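Local coordinates for protein DNA polymerase (Bacillus phage phi29, PDB 1XI1) that replicates viral DNA by protein-primed, strand-displacing synthesis with high processivity and fidelity, its N-terminal part providing a proofreading 3'-5' exonuclease, at residues 269-274 and 350-355; 289-294 and 321-326; 296-301 and 336-341; 400-405 and 412-417. The protein carries 2 engineered substitutions. All blocks are in the same frame, centred on the assembly; numbering follows the deposited sequence.

Interaction 1: 269-274 and 350-355; sequences IVFEGK and GLKFKA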
loop_
_atom_site.group_PDB
_atom_site.type_symbol
_atom_site.label_atom_id
_atom_site.label_comp_id
_atom_site.label_asym_id
_atom_site.label_seq_id
_atom_site.Cartn_x
_atom_site.Cartn_y
_atom_site.Cartn_z
ATOM N N ILE C 269 23.147 -4.262 20.266
ATOM C CA ILE C 269 23.763 -4.723 21.508
ATOM C C ILE C 269 22.678 -4.711 22.580
ATOM O O ILE C 269 22.037 -3.688 22.817
ATOM C CB ILE C 269 24.867 -3.781 21.982
ATOM C CG1 ILE C 269 26.050 -3.845 21.029
ATOM C CG2 ILE C 269 25.284 -4.143 23.402
ATOM C CD1 ILE C 269 27.211 -2.993 21.486
ATOM N N VAL C 270 22.478 -5.846 23.230
ATOM C CA VAL C 270 21.466 -5.944 24.260
ATOM C C VAL C 270 21.958 -5.352 25.570
ATOM O O VAL C 270 23.094 -5.583 25.966
ATOM C CB VAL C 270 21.090 -7.407 24.486
ATOM C CG1 VAL C 270 20.250 -7.543 25.750
ATOM C CG2 VAL C 270 20.314 -7.922 23.272
ATOM N N PHE C 271 21.113 -4.573 26.236
ATOM C CA PHE C 271 21.498 -4.001 27.520
ATOM C C PHE C 271 20.404 -4.235 28.555
ATOM O O PHE C 271 19.252 -4.506 28.213
ATOM C CB PHE C 271 21.824 -2.509 27.378
ATOM C CG PHE C 271 20.645 -1.645 27.016
ATOM C CD1 PHE C 271 19.732 -1.241 27.983
ATOM C CD2 PHE C 271 20.469 -1.205 25.708
ATOM C CE1 PHE C 271 18.665 -0.413 27.652
ATOM C CE2 PHE C 271 19.406 -0.379 25.371
ATOM C CZ PHE C 271 18.503 0.020 26.341
ATOM N N GLU C 272 20.771 -4.156 29.826
ATOM C CA GLU C 272 19.814 -4.378 30.895
ATOM C C GLU C 272 19.462 -3.078 31.595
ATOM O O GLU C 272 20.297 -2.185 31.728
ATOM C CB GLU C 272 20.380 -5.387 31.900
ATOM C CG GLU C 272 20.366 -6.821 31.393
ATOM C CD GLU C 272 21.286 -7.740 32.187
ATOM O OE1 GLU C 272 21.170 -7.794 33.435
ATOM O OE2 GLU C 272 22.131 -8.414 31.559
ATOM N N GLY C 273 18.218 -2.974 32.047
ATOM C CA GLY C 273 17.801 -1.765 32.728
ATOM C C GLY C 273 17.598 -0.603 31.775
ATOM O O GLY C 273 17.206 -0.789 30.626
ATOM N N LYS C 274 17.898 0.597 32.256
ATOM C CA LYS C 274 17.714 1.818 31.481
ATOM C C LYS C 274 18.904 2.183 30.611
ATOM O O LYS C 274 20.060 2.077 31.039
ATOM C CB LYS C 274 17.408 2.976 32.424
ATOM C CG LYS C 274 17.208 4.305 31.751
ATOM C CD LYS C 274 17.072 5.409 32.792
ATOM C CE LYS C 274 16.884 6.759 32.124
ATOM N NZ LYS C 274 16.795 7.884 33.094
ATOM N N GLY C 350 16.725 -3.205 26.883
ATOM C CA GLY C 350 16.489 -2.730 25.536
ATOM C C GLY C 350 17.555 -3.132 24.544
ATOM O O GLY C 350 18.336 -4.049 24.790
ATOM N N LEU C 351 17.580 -2.438 23.413
ATOM C CA LEU C 351 18.537 -2.708 22.357
ATOM C C LEU C 351 19.149 -1.397 21.902
ATOM O O LEU C 351 18.426 -0.405 21.727
ATOM C CB LEU C 351 17.830 -3.366 21.172
ATOM C CG LEU C 351 17.019 -4.624 21.471
ATOM C CD1 LEU C 351 16.311 -5.108 20.212
ATOM C CD2 LEU C 351 17.954 -5.708 22.016
ATOM N N LYS C 352 20.475 -1.384 21.740
ATOM C CA LYS C 352 21.201 -0.195 21.260
ATOM C C LYS C 352 21.611 -0.453 19.820
ATOM O O LYS C 352 21.879 -1.586 19.446
ATOM C CB LYS C 352 22.495 0.057 22.040
ATOM C CG LYS C 352 22.330 0.595 23.406
ATOM C CD LYS C 352 23.679 1.064 23.965
ATOM C CE LYS C 352 24.754 -0.042 24.023
ATOM N NZ LYS C 352 25.945 0.466 24.786
ATOM N N PHE C 353 21.688 0.599 19.018
ATOM C CA PHE C 353 22.079 0.446 17.625
ATOM C C PHE C 353 23.068 1.513 17.209
ATOM O O PHE C 353 23.076 2.599 17.770
ATOM C CB PHE C 353 20.851 0.568 16.709
ATOM C CG PHE C 353 19.738 -0.356 17.061
ATOM C CD1 PHE C 353 18.932 -0.107 18.161
ATOM C CD2 PHE C 353 19.510 -1.489 16.314
ATOM C CE1 PHE C 353 17.902 -0.978 18.496
ATOM C CE2 PHE C 353 18.486 -2.361 16.646
ATOM C CZ PHE C 353 17.688 -2.105 17.740
ATOM N N LYS C 354 23.891 1.193 16.215
ATOM C CA LYS C 354 24.764 2.185 15.661
ATOM C C LYS C 354 23.853 3.028 14.811
ATOM O O LYS C 354 22.774 2.552 14.469
ATOM C CB LYS C 354 25.907 1.589 14.845
ATOM C CG LYS C 354 26.964 0.849 15.634
ATOM C CD LYS C 354 27.982 0.224 14.701
ATOM C CE LYS C 354 27.481 -1.097 14.133
ATOM N NZ LYS C 354 28.532 -1.779 13.326
ATOM N N ALA C 355 24.207 4.238 14.468
ATOM C CA ALA C 355 23.303 5.039 13.646
ATOM C C ALA C 355 24.067 5.954 12.711
ATOM O O ALA C 355 25.239 6.248 12.953
ATOM C CB ALA C 355 22.362 5.857 14.517
#

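Interaction 2: 289-294 and 321-326; sequences RCEFEL and GEIADL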
loop_
_atom_site.group_PDB
_atom_site.type_symbol
_atom_site.label_atom_id
_atom_site.label_comp_id
_atom_site.label_asym_id
_atom_site.label_seq_id
_atom_site.Cartn_x
_atom_site.Cartn_y
_atom_site.Cartn_z
ATOM N N ARG C 289 7.974 -0.702 31.687
ATOM C CA ARG C 289 6.740 -1.126 32.322
ATOM C C ARG C 289 6.281 0.063 33.142
ATOM O O ARG C 289 7.066 0.634 33.890
ATOM C CB ARG C 289 7.010 -2.312 33.225
ATOM C CG ARG C 289 6.247 -3.552 32.856
ATOM C CD ARG C 289 6.615 -4.638 33.817
ATOM N NE ARG C 289 6.913 -5.869 33.107
ATOM C CZ ARG C 289 7.886 -6.705 33.454
ATOM N NH1 ARG C 289 8.649 -6.435 34.507
ATOM N NH2 ARG C 289 8.106 -7.798 32.742
ATOM N N CYS C 290 5.023 0.456 32.997
ATOM C CA CYS C 290 4.560 1.611 33.745
ATOM C C CYS C 290 3.061 1.766 33.668
ATOM O O CYS C 290 2.355 0.916 33.118
ATOM C CB CYS C 290 5.205 2.877 33.191
ATOM S SG CYS C 290 4.749 3.171 31.464
ATOM N N GLU C 291 2.604 2.838 34.257
ATOM C CA GLU C 291 1.228 3.239 34.263
ATOM C C GLU C 291 1.291 4.681 33.742
ATOM O O GLU C 291 2.303 5.366 33.929
ATOM C CB GLU C 291 0.586 3.230 35.657
ATOM C CG GLU C 291 0.522 1.868 36.298
ATOM C CD GLU C 291 -0.260 1.863 37.597
ATOM O OE1 GLU C 291 0.273 2.393 38.606
ATOM O OE2 GLU C 291 -1.398 1.338 37.620
ATOM N N PHE C 292 0.230 5.161 33.099
ATOM C CA PHE C 292 0.283 6.500 32.544
ATOM C C PHE C 292 -1.062 7.203 32.426
ATOM O O PHE C 292 -2.111 6.575 32.393
ATOM C CB PHE C 292 0.960 6.420 31.176
ATOM C CG PHE C 292 0.360 5.384 30.269
ATOM C CD1 PHE C 292 -0.767 5.672 29.501
ATOM C CD2 PHE C 292 0.906 4.100 30.205
ATOM C CE1 PHE C 292 -1.344 4.702 28.678
ATOM C CE2 PHE C 292 0.338 3.117 29.387
ATOM C CZ PHE C 292 -0.794 3.424 28.621
ATOM N N GLU C 293 -1.012 8.522 32.357
ATOM C CA GLU C 293 -2.210 9.338 32.228
ATOM C C GLU C 293 -1.893 10.453 31.256
ATOM O O GLU C 293 -0.983 11.246 31.499
ATOM C CB GLU C 293 -2.584 9.953 33.573
ATOM C CG GLU C 293 -3.131 8.970 34.581
ATOM C CD GLU C 293 -4.396 8.316 34.096
ATOM O OE1 GLU C 293 -5.111 8.953 33.286
ATOM O OE2 GLU C 293 -4.680 7.179 34.536
ATOM N N LEU C 294 -2.620 10.513 30.151
ATOM C CA LEU C 294 -2.382 11.568 29.183
ATOM C C LEU C 294 -2.451 12.892 29.945
ATOM O O LEU C 294 -3.302 13.070 30.816
ATOM C CB LEU C 294 -3.448 11.513 28.085
ATOM C CG LEU C 294 -3.299 12.504 26.934
ATOM C CD1 LEU C 294 -2.007 12.226 26.192
ATOM C CD2 LEU C 294 -4.497 12.382 25.997
ATOM N N GLY C 321 -5.477 1.754 36.012
ATOM C CA GLY C 321 -5.337 0.672 36.968
ATOM C C GLY C 321 -4.281 -0.381 36.683
ATOM O O GLY C 321 -3.597 -0.824 37.607
ATOM N N GLU C 322 -4.140 -0.798 35.430
ATOM C CA GLU C 322 -3.149 -1.816 35.107
ATOM C C GLU C 322 -1.801 -1.302 34.603
ATOM O O GLU C 322 -1.723 -0.313 33.875
ATOM C CB GLU C 322 -3.721 -2.810 34.100
ATOM C CG GLU C 322 -4.759 -3.742 34.698
ATOM C CD GLU C 322 -4.906 -5.036 33.911
ATOM O OE1 GLU C 322 -3.874 -5.709 33.670
ATOM O OE2 GLU C 322 -6.051 -5.384 33.543
ATOM N N ILE C 323 -0.741 -1.995 35.009
ATOM C CA ILE C 323 0.623 -1.657 34.619
ATOM C C ILE C 323 0.804 -2.108 33.187
ATOM O O ILE C 323 0.587 -3.274 32.878
ATOM C CB ILE C 323 1.669 -2.389 35.507
ATOM C CG1 ILE C 323 1.617 -1.845 36.938
ATOM C CG2 ILE C 323 3.080 -2.214 34.931
ATOM C CD1 ILE C 323 2.610 -2.539 37.895
ATOM N N ALA C 324 1.199 -1.184 32.315
ATOM C CA ALA C 324 1.393 -1.504 30.899
ATOM C C ALA C 324 2.791 -2.042 30.634
ATOM O O ALA C 324 3.723 -1.788 31.389
ATOM C CB ALA C 324 1.149 -0.270 30.047
ATOM N N ASP C 325 2.923 -2.767 29.537
ATOM C CA ASP C 325 4.191 -3.348 29.117
ATOM C C ASP C 325 4.463 -2.836 27.703
ATOM O O ASP C 325 3.739 -3.183 26.776
ATOM C CB ASP C 325 4.064 -4.867 29.124
ATOM C CG ASP C 325 5.386 -5.555 29.001
ATOM O OD1 ASP C 325 5.965 -5.500 27.900
ATOM O OD2 ASP C 325 5.852 -6.142 30.005
ATOM N N LEU C 326 5.506 -2.026 27.537
ATOM C CA LEU C 326 5.807 -1.438 26.233
ATOM C C LEU C 326 7.260 -1.507 25.763
ATOM O O LEU C 326 8.180 -1.522 26.570
ATOM C CB LEU C 326 5.409 0.043 26.244
ATOM C CG LEU C 326 3.977 0.438 26.598
ATOM C CD1 LEU C 326 3.894 1.931 26.842
ATOM C CD2 LEU C 326 3.054 0.029 25.469
HETATM O O HOH W 1 -2.884 2.698 35.836
#

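Interaction 3: 296-301 and 336-341; sequences EGYIPT and MKEHYD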
loop_
_atom_site.group_PDB
_atom_site.type_symbol
_atom_site.label_atom_id
_atom_site.label_comp_id
_atom_site.label_asym_id
_atom_site.label_seq_id
_atom_site.Cartn_x
_atom_site.Cartn_y
_atom_site.Cartn_z
ATOM N N GLU C 296 -3.067 16.937 30.483
ATOM C CA GLU C 296 -4.093 17.853 30.040
ATOM C C GLU C 296 -3.553 18.766 28.946
ATOM O O GLU C 296 -2.531 19.429 29.128
ATOM C CB GLU C 296 -4.552 18.681 31.227
ATOM C CG GLU C 296 -5.716 19.580 30.949
ATOM C CD GLU C 296 -5.817 20.694 31.964
ATOM O OE1 GLU C 296 -4.951 21.598 31.941
ATOM O OE2 GLU C 296 -6.753 20.659 32.790
ATOM N N GLY C 297 -4.242 18.799 27.810
ATOM C CA GLY C 297 -3.805 19.650 26.717
ATOM C C GLY C 297 -2.797 18.994 25.794
ATOM O O GLY C 297 -2.079 19.681 25.075
ATOM N N TYR C 298 -2.751 17.666 25.800
ATOM C CA TYR C 298 -1.811 16.935 24.965
ATOM C C TYR C 298 -2.502 15.858 24.158
ATOM O O TYR C 298 -3.465 15.250 24.591
ATOM C CB TYR C 298 -0.702 16.302 25.827
ATOM C CG TYR C 298 0.341 17.292 26.293
ATOM C CD1 TYR C 298 0.195 17.990 27.494
ATOM C CD2 TYR C 298 1.459 17.552 25.516
ATOM C CE1 TYR C 298 1.144 18.923 27.900
ATOM C CE2 TYR C 298 2.415 18.481 25.908
ATOM C CZ TYR C 298 2.250 19.161 27.100
ATOM O OH TYR C 298 3.194 20.085 27.492
ATOM N N ILE C 299 -1.993 15.619 22.971
ATOM C CA ILE C 299 -2.548 14.604 22.105
ATOM C C ILE C 299 -2.102 13.197 22.540
ATOM O O ILE C 299 -0.967 12.983 22.998
ATOM C CB ILE C 299 -2.005 14.811 20.639
ATOM C CG1 ILE C 299 -2.236 16.247 20.182
ATOM C CG2 ILE C 299 -2.627 13.836 19.656
ATOM C CD1 ILE C 299 -1.514 16.586 18.852
ATOM N N PRO C 300 -3.024 12.267 22.436
ATOM C CA PRO C 300 -2.632 10.878 22.712
ATOM C C PRO C 300 -1.430 10.444 21.804
ATOM O O PRO C 300 -1.301 10.923 20.670
ATOM C CB PRO C 300 -3.938 10.107 22.518
ATOM C CG PRO C 300 -5.005 11.145 22.622
ATOM C CD PRO C 300 -4.470 12.363 21.922
ATOM N N THR C 301 -0.590 9.551 22.279
ATOM C CA THR C 301 0.567 9.137 21.550
ATOM C C THR C 301 0.739 7.619 21.552
ATOM O O THR C 301 1.173 7.010 20.585
ATOM C CB THR C 301 1.801 9.793 22.147
ATOM O OG1 THR C 301 2.042 11.035 21.490
ATOM C CG2 THR C 301 3.008 8.874 21.998
ATOM N N MET C 336 6.306 10.191 24.551
ATOM C CA MET C 336 5.429 9.679 25.580
ATOM C C MET C 336 5.640 10.418 26.898
ATOM O O MET C 336 4.672 10.770 27.579
ATOM C CB MET C 336 5.655 8.185 25.776
ATOM C CG MET C 336 4.683 7.567 26.760
ATOM S SD MET C 336 5.041 5.831 27.120
ATOM C CE MET C 336 6.276 5.993 28.415
ATOM N N LYS C 337 6.902 10.667 27.248
ATOM C CA LYS C 337 7.240 11.367 28.488
ATOM C C LYS C 337 6.708 12.798 28.544
ATOM O O LYS C 337 6.400 13.310 29.621
ATOM C CB LYS C 337 8.760 11.371 28.691
ATOM C CG LYS C 337 9.327 10.002 29.073
ATOM C CD LYS C 337 10.830 9.877 28.822
ATOM C CE LYS C 337 11.617 10.953 29.535
ATOM N NZ LYS C 337 13.015 10.514 29.826
ATOM N N GLU C 338 6.597 13.447 27.391
ATOM C CA GLU C 338 6.100 14.816 27.363
ATOM C C GLU C 338 4.580 14.890 27.396
ATOM O O GLU C 338 4.021 15.704 28.126
ATOM C CB GLU C 338 6.603 15.555 26.125
ATOM C CG GLU C 338 5.847 16.841 25.877
ATOM C CD GLU C 338 6.255 17.536 24.604
ATOM O OE1 GLU C 338 6.254 16.880 23.542
ATOM O OE2 GLU C 338 6.568 18.746 24.671
ATOM N N HIS C 339 3.922 14.033 26.613
ATOM C CA HIS C 339 2.464 14.020 26.516
ATOM C C HIS C 339 1.748 13.317 27.664
ATOM O O HIS C 339 0.553 13.560 27.890
ATOM C CB HIS C 339 2.011 13.387 25.192
ATOM C CG HIS C 339 2.255 14.245 23.983
ATOM N ND1 HIS C 339 1.362 14.321 22.930
ATOM C CD2 HIS C 339 3.322 15.002 23.623
ATOM C CE1 HIS C 339 1.873 15.082 21.975
ATOM N NE2 HIS C 339 3.060 15.506 22.369
ATOM N N TYR C 340 2.460 12.441 28.399
ATOM C CA TYR C 340 1.803 11.736 29.503
ATOM C C TYR C 340 2.499 11.940 30.845
ATOM O O TYR C 340 3.577 12.510 30.932
ATOM C CB TYR C 340 1.753 10.229 29.296
ATOM C CG TYR C 340 1.038 9.704 28.087
ATOM C CD1 TYR C 340 1.494 9.996 26.819
ATOM C CD2 TYR C 340 -0.086 8.900 28.217
ATOM C CE1 TYR C 340 0.879 9.479 25.707
ATOM C CE2 TYR C 340 -0.729 8.394 27.097
ATOM C CZ TYR C 340 -0.223 8.681 25.844
ATOM O OH TYR C 340 -0.816 8.148 24.730
ATOM N N ASP C 341 1.823 11.458 31.882
ATOM C CA ASP C 341 2.339 11.436 33.215
ATOM C C ASP C 341 2.634 9.970 33.445
ATOM O O ASP C 341 1.717 9.130 33.406
ATOM C CB ASP C 341 1.310 11.949 34.236
ATOM C CG ASP C 341 1.325 13.461 34.387
ATOM O OD1 ASP C 341 2.431 14.049 34.428
ATOM O OD2 ASP C 341 0.234 14.058 34.484
#

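Interaction 4: 400-405 and 412-417; sequences TGKVPY and LGFRLG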
loop_
_atom_site.group_PDB
_atom_site.type_symbol
_atom_site.label_atom_id
_atom_site.label_comp_id
_atom_site.label_asym_id
_atom_site.label_seq_id
_atom_site.Cartn_x
_atom_site.Cartn_y
_atom_site.Cartn_z
ATOM N N THR C 400 2.932 -17.127 6.048
ATOM C CA THR C 400 1.806 -18.052 6.113
ATOM C C THR C 400 0.685 -17.503 5.244
ATOM O O THR C 400 0.267 -16.355 5.418
ATOM C CB THR C 400 1.268 -18.198 7.546
ATOM O OG1 THR C 400 2.335 -18.572 8.428
ATOM C CG2 THR C 400 0.183 -19.256 7.587
ATOM N N GLY C 401 0.188 -18.318 4.318
ATOM C CA GLY C 401 -0.874 -17.849 3.449
ATOM C C GLY C 401 -2.031 -18.801 3.211
ATOM O O GLY C 401 -2.134 -19.842 3.853
ATOM N N LYS C 402 -2.910 -18.423 2.283
ATOM C CA LYS C 402 -4.079 -19.220 1.930
ATOM C C LYS C 402 -3.711 -20.213 0.854
ATOM O O LYS C 402 -2.979 -19.883 -0.085
ATOM C CB LYS C 402 -5.207 -18.341 1.381
ATOM C CG LYS C 402 -5.769 -17.315 2.332
ATOM C CD LYS C 402 -7.028 -16.713 1.738
ATOM C CE LYS C 402 -7.594 -15.624 2.629
ATOM N NZ LYS C 402 -8.859 -15.064 2.074
ATOM N N VAL C 403 -4.225 -21.427 0.988
ATOM C CA VAL C 403 -3.963 -22.472 0.012
ATOM C C VAL C 403 -5.306 -22.826 -0.593
ATOM O O VAL C 403 -6.247 -23.162 0.121
ATOM C CB VAL C 403 -3.326 -23.721 0.684
ATOM C CG1 VAL C 403 -3.180 -24.861 -0.324
ATOM C CG2 VAL C 403 -1.960 -23.344 1.271
ATOM N N PRO C 404 -5.420 -22.730 -1.927
ATOM C CA PRO C 404 -6.666 -23.042 -2.629
ATOM C C PRO C 404 -6.914 -24.531 -2.852
ATOM O O PRO C 404 -6.005 -25.358 -2.765
ATOM C CB PRO C 404 -6.502 -22.282 -3.947
ATOM C CG PRO C 404 -5.054 -22.485 -4.231
ATOM C CD PRO C 404 -4.429 -22.177 -2.870
ATOM N N TYR C 405 -8.166 -24.852 -3.138
ATOM C CA TYR C 405 -8.605 -26.208 -3.441
ATOM C C TYR C 405 -9.974 -26.049 -4.092
ATOM O O TYR C 405 -10.644 -25.032 -3.916
ATOM C CB TYR C 405 -8.693 -27.064 -2.173
ATOM C CG TYR C 405 -9.788 -26.687 -1.197
ATOM C CD1 TYR C 405 -11.078 -27.201 -1.331
ATOM C CD2 TYR C 405 -9.533 -25.813 -0.141
ATOM C CE1 TYR C 405 -12.089 -26.852 -0.438
ATOM C CE2 TYR C 405 -10.539 -25.455 0.756
ATOM C CZ TYR C 405 -11.816 -25.979 0.599
ATOM O OH TYR C 405 -12.827 -25.615 1.466
ATOM N N LEU C 412 -13.960 -22.397 -5.753
ATOM C CA LEU C 412 -12.718 -22.518 -5.005
ATOM C C LEU C 412 -12.887 -22.337 -3.506
ATOM O O LEU C 412 -13.759 -21.605 -3.041
ATOM C CB LEU C 412 -11.696 -21.495 -5.509
ATOM C CG LEU C 412 -11.058 -21.726 -6.883
ATOM C CD1 LEU C 412 -10.167 -20.534 -7.213
ATOM C CD2 LEU C 412 -10.245 -23.036 -6.884
ATOM N N GLY C 413 -12.034 -23.019 -2.752
ATOM C CA GLY C 413 -12.056 -22.902 -1.312
ATOM C C GLY C 413 -10.642 -22.544 -0.927
ATOM O O GLY C 413 -9.747 -22.634 -1.761
ATOM N N PHE C 414 -10.431 -22.126 0.312
ATOM C CA PHE C 414 -9.095 -21.771 0.773
ATOM C C PHE C 414 -8.921 -22.210 2.211
ATOM O O PHE C 414 -9.866 -22.169 2.992
ATOM C CB PHE C 414 -8.868 -20.252 0.714
ATOM C CG PHE C 414 -8.905 -19.679 -0.678
ATOM C CD1 PHE C 414 -10.023 -18.971 -1.125
ATOM C CD2 PHE C 414 -7.830 -19.862 -1.549
ATOM C CE1 PHE C 414 -10.072 -18.454 -2.431
ATOM C CE2 PHE C 414 -7.864 -19.354 -2.859
ATOM C CZ PHE C 414 -8.983 -18.648 -3.303
ATOM N N ARG C 415 -7.721 -22.644 2.562
ATOM C CA ARG C 415 -7.469 -23.013 3.937
ATOM C C ARG C 415 -6.113 -22.433 4.322
ATOM O O ARG C 415 -5.282 -22.135 3.457
ATOM C CB ARG C 415 -7.514 -24.540 4.122
ATOM C CG ARG C 415 -6.291 -25.317 3.661
ATOM C CD ARG C 415 -6.487 -26.824 3.905
ATOM N NE ARG C 415 -7.346 -27.459 2.901
ATOM C CZ ARG C 415 -8.532 -28.018 3.145
ATOM N NH1 ARG C 415 -9.035 -28.032 4.375
ATOM N NH2 ARG C 415 -9.218 -28.573 2.147
ATOM N N LEU C 416 -5.907 -22.223 5.614
ATOM C CA LEU C 416 -4.642 -21.680 6.067
ATOM C C LEU C 416 -3.544 -22.686 5.727
ATOM O O LEU C 416 -3.715 -23.900 5.915
ATOM C CB LEU C 416 -4.692 -21.425 7.575
ATOM C CG LEU C 416 -3.517 -20.633 8.158
ATOM C CD1 LEU C 416 -3.477 -19.242 7.519
ATOM C CD2 LEU C 416 -3.661 -20.531 9.682
ATOM N N GLY C 417 -2.432 -22.178 5.202
ATOM C CA GLY C 417 -1.321 -23.037 4.840
ATOM C C GLY C 417 -0.430 -23.302 6.033
ATOM O O GLY C 417 -0.481 -22.584 7.026
#

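Interaction 1: 269-274 and 350-355
Ile269 and Lys352 face each other as a hydrogen-bonded antiparallel pair, and Phe271 and Gly350 form a second one, so that two pairs of backbone bonds join the strands. In the first, Ile269 N gives its hydrogen to Lys352 O at 3.1 Å, and Lys352 N returns one to Ile269 O at 3.0 Å. In the second, Phe271 N reaches Gly350 O at 3.2 Å, and Gly350 N meets Phe271 O at 3.1 Å. The four amides and four carbonyls are thus paired with one another, while the ammonium of Lys352 finds its partner elsewhere, in a salt bridge to Asp278.

The Phe271 ring lies back across the neighbouring strand, because CG sits between the backbone N and the carbonyl carbon (chi1 66°). Its face covers Gly350, whose CA makes a CH-pi contact 3.8 Å from the ring centroid; with no side chain on Gly350, nothing intervenes. Lys352 CG approaches Phe271 CD2 obliquely at 3.5 Å. On the other face of the sheet Val270 and Leu351 lie side by side, with Val270 CG2 pressed to 3.5 Å against Leu351 CD2.

Strand 340-356 also pairs with strand 283-294, where the backbone of Leu351 bonds to Ile285 and that of Phe353 to Leu283, and further along with strand 263-265, where the backbone of Lys354 bonds to Tyr265. Leu351 also packs on helix 216-224 through Leu218 and Val222.

Interaction 2: 289-294 and 321-326
An antiparallel pairing in the sheet of the insertion between palm and fingers, consistent with TPR1 of protein-primed type-B polymerases, sets Arg289 and Cys290 of strand 283-294 against Asp325 and Ala324 at the start of strand 324-329. Cys290 and Ala324 are the hydrogen-bonded pair: Cys290 N donates to Ala324 O at 3.1 Å, and Ala324 N points back at Cys290 O, at a modelled separation too short to be taken literally. Arg289 and Asp325 make the adjacent non-hydrogen-bonded pair. Asp325 CG points opposite the backbone N (chi1 -167°), which lays the carboxylate alongside Arg289. Arg289 NE meets Asp325 OD2 at 3.3 Å, at the guanidinium edge and on the anti side of the carboxylate, clearly out of its plane: a long, single-pronged salt bridge. On the other face, the edge of the Phe292 ring presents CE2 to Ala324 CB at 3.5 Å. Glu291 lays its CG over Ile323 CG1 at 3.9 Å.

Arg289 NH1 also forms a salt bridge with Glu346, and Asp325 OD1 bonds to His287. One positive charge shared by two carboxylates would be expected to hold both ionised. A water links Glu291 OE2 to Gly321 N, weakly at the amide, while OE2 also lies close to Gly321 O, an acceptor it cannot bond.

Interaction 3: 296-301 and 336-341
Tyr298 and His339 meet with rings turned 54° against each other, neither stacked nor edge-to-face. Tyr298 CD2 lies over one face of the imidazole, offset toward its rim and 3.7 Å from His339 CD2. Further along the same edge, Tyr298 CE2 touches Glu338 CG at 3.8 Å, the two side chains crossing at about a right angle, and Glu338 O sits over the face of the same ring.

With one face occupied by Tyr298, the imidazole uses its edge for a hydrogen bond. His339 ND1 donates to Ile299 O at 2.7 Å, nearly straight (173°), with the acceptor in the ring plane and the donor on a carbonyl lone pair. Both planes are therefore matched, which fixes the rotation of the imidazole and places the proton on ND1. CG anti to the carbonyl carbon (chi1 -72°) lets the ring reach this carbonyl from the helix end.

Tyr340 meets the loop further along, with its ring edge turned to Thr301. Its OH accepts Thr301 N at 2.8 Å, and the same oxygen also takes the amide of Ile302 and bonds to Leu316 O, so the buried hydroxyl is gripped three times. Tyr340 CE1 packs on Thr301 CB at 3.7 Å. Thr301 OG1, by contrast, is buried with no partner in the model.

The contact joins a loop and a helix end of the insertion, consistent with TPR1, to helix 427-447 of the polymerase domain, where Gln446 bonds to Ile299 N and Gly297 O and which also carries Arg438, probably involved in binding template-primer structures.

Interaction 4: 400-405 and 412-417
Backbone hydrogen bonds tie Val403 to Arg415 and Tyr405 to Gly413, each pair bonded both ways. Val403 N reaches Arg415 O at 2.8 Å, and Gly413 N reaches Tyr405 O at 2.7 Å. Beyond them Gly417 N donates to Gly401 O. Between these pairs come CA-H...O contacts such as Phe414 CA to Val403 O, 3.2 Å.

Aromatic contacts centre on Tyr405, where a chi1 of 69° turns the ring back over the neighbouring strand. Gly413 CA lies under one face, 3.8 Å from the ring centroid. The opposite face carries the guanidinium of Arg415, laid nearly flat (planes 27° apart) but off-centre, its NH2 3.6 Å from Tyr405 CD2: a cation-pi stack.

Apolar packing takes the other face of the sheet, where Pro404 CB meets Phe414 CE2 obliquely at 3.4 Å. At the open end, Thr400 CG2 touches Leu416 CD1 at 3.7 Å, while Thr400 OG1 bonds to Asp398.

Such a two-stranded beta hairpin is the core of TPR2, the insertion of protein-primed type-B polymerases linked to strand displacement and processivity. It packs here on strand 89-94 and helix 63-76 of the exonuclease region.

How the interactions relate
Interactions 1, 2 and 3 belong to one neighbourhood, built round strands 340-356 and 283-294. Interactions 2 and 3, centres 13 Å apart, touch directly: Glu293 O and Asp341 N lie at 2.8 Å, probably hydrogen-bonded, and Phe292 CD1 packs on Tyr340 CD2. Along the chain both lie inside the loop closed by interaction 1, in the stretch between the catalytic Asp249 and the fingers helices, consistent with TPR1. Interaction 4 stands apart, its centre 40 to 44 Å from the others. It is also the closest to bound nucleic acid, its nearest atom about 12 Å away, against about 28 Å for interaction 3 and 33 to 34 Å for interactions 2 and 1.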